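Local atomic coordinates of RTX toxin RtxA (Vibrio vulnificus MO6-24/O, PDB entry 6IMP), a protein that probably acts as a hydrolase, being the alpha/beta hydrolase effector domain of a secreted multifunctional virulence toxin. Residues I53-T56 / L57-A61. Numbering follows the deposited sequence.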
# COMPACT_ATOMS: atom_id res chain seq x y z
N ILE A 53 19.93 -9.54 -3.14
CA ILE A 53 20.16 -8.44 -4.07
C ILE A 53 19.44 -7.19 -3.59
O ILE A 53 20.01 -6.10 -3.57
CB ILE A 53 19.67 -8.80 -5.49
CG1 ILE A 53 20.48 -9.99 -6.04
CG2 ILE A 53 19.77 -7.60 -6.43
CD1 ILE A 53 19.69 -10.90 -6.95
N THR A 54 18.18 -7.36 -3.20
CA THR A 54 17.36 -6.25 -2.73
C THR A 54 18.05 -5.53 -1.58
O THR A 54 18.08 -4.30 -1.53
CB THR A 54 15.97 -6.73 -2.27
OG1 THR A 54 15.43 -7.64 -3.23
CG2 THR A 54 15.01 -5.54 -2.11
N GLN A 55 18.62 -6.32 -0.67
CA GLN A 55 19.26 -5.78 0.53
C GLN A 55 20.52 -5.01 0.14
O GLN A 55 20.67 -3.84 0.51
CB GLN A 55 19.59 -6.91 1.52
CG GLN A 55 20.03 -6.47 2.92
CD GLN A 55 19.19 -5.34 3.50
OE1 GLN A 55 18.22 -5.58 4.22
NE2 GLN A 55 19.57 -4.10 3.20
N THR A 56 21.38 -5.64 -0.66
CA THR A 56 22.63 -5.02 -1.10
C THR A 56 22.37 -3.66 -1.77
O THR A 56 22.94 -2.64 -1.37
CB THR A 56 23.44 -5.95 -2.05
OG1 THR A 56 22.58 -6.52 -3.03
CG2 THR A 56 24.10 -7.07 -1.27
N LEU A 57 21.44 -3.63 -2.73
CA LEU A 57 21.02 -2.37 -3.35
C LEU A 57 20.61 -1.31 -2.32
O LEU A 57 20.76 -0.11 -2.55
CB LEU A 57 19.85 -2.60 -4.31
CG LEU A 57 20.05 -3.49 -5.53
CD1 LEU A 57 18.75 -3.50 -6.34
CD2 LEU A 57 21.23 -3.04 -6.39
N LEU A 58 20.04 -1.78 -1.20
CA LEU A 58 19.58 -0.90 -0.12
C LEU A 58 20.69 -0.47 0.81
O LEU A 58 20.66 0.64 1.34
CB LEU A 58 18.51 -1.61 0.73
CG LEU A 58 17.10 -1.66 0.15
CD1 LEU A 58 16.32 -2.80 0.80
CD2 LEU A 58 16.37 -0.34 0.35
N ASP A 59 21.62 -1.38 1.09
CA ASP A 59 22.83 -1.06 1.86
C ASP A 59 23.61 0.02 1.14
O ASP A 59 23.97 1.04 1.73
CB ASP A 59 23.72 -2.30 2.00
CG ASP A 59 23.15 -3.32 2.96
OD1 ASP A 59 22.21 -2.99 3.71
OD2 ASP A 59 23.65 -4.47 2.96
N HIS A 60 23.86 -0.21 -0.15
CA HIS A 60 24.46 0.80 -0.99
C HIS A 60 23.72 2.14 -0.82
O HIS A 60 24.32 3.13 -0.45
CB HIS A 60 24.49 0.35 -2.45
CG HIS A 60 25.46 1.14 -3.30
ND1 HIS A 60 26.82 0.89 -3.32
CD2 HIS A 60 25.25 2.16 -4.16
CE1 HIS A 60 27.41 1.73 -4.15
NE2 HIS A 60 26.48 2.51 -4.67
N ALA A 61 22.40 2.13 -1.02
CA ALA A 61 21.63 3.38 -0.95
C ALA A 61 21.93 4.19 0.33
O ALA A 61 22.16 5.39 0.25
CB ALA A 61 20.15 3.10 -1.06
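L57 N donates to I53 O at 3.0 Å and H60 N to T56 O at 2.9 Å, both bonds close to straight, so I53-T56 and L57-A61 are successive turns of the one helix 52-63. Q55 O does more: it takes D59 N at 2.7 Å and also a weak bond from L58 N, whose bond to T54 O is weak too.

Among the side chains, Q55 and D59 sit one turn apart. Q55 has CG anti to its own N (chi1 -170°) and then bends at chi2, which carries the amide along the helix. NE2 ends 2.9 Å from D59 OD1, with amide and carboxylate planes only 17° apart, and passes 3.7 Å from L58 CB. Y82 on strand 78-84 hydrogen-bonds the same NE2.

I53 CG2 and L57 CG make an apolar contact at 4.2 Å. T54 CG2 lies equally far from L58 CD1, while T54 OG1 turns to E114 on helix 112-124. L58 packs on E113 and R120 of that helix and on Y82 and H84.

The chemistry divides the helix: I53, T56, L57 and H60 are exposed, whereas T54 and L58 are buried, seating it against helix 112-124 and the sheet of the hydrolase fold. Beside them, the carboxylate of D59 would probably favour an orientation of Q55 with its amide nitrogen, rather than OE1, toward the acid.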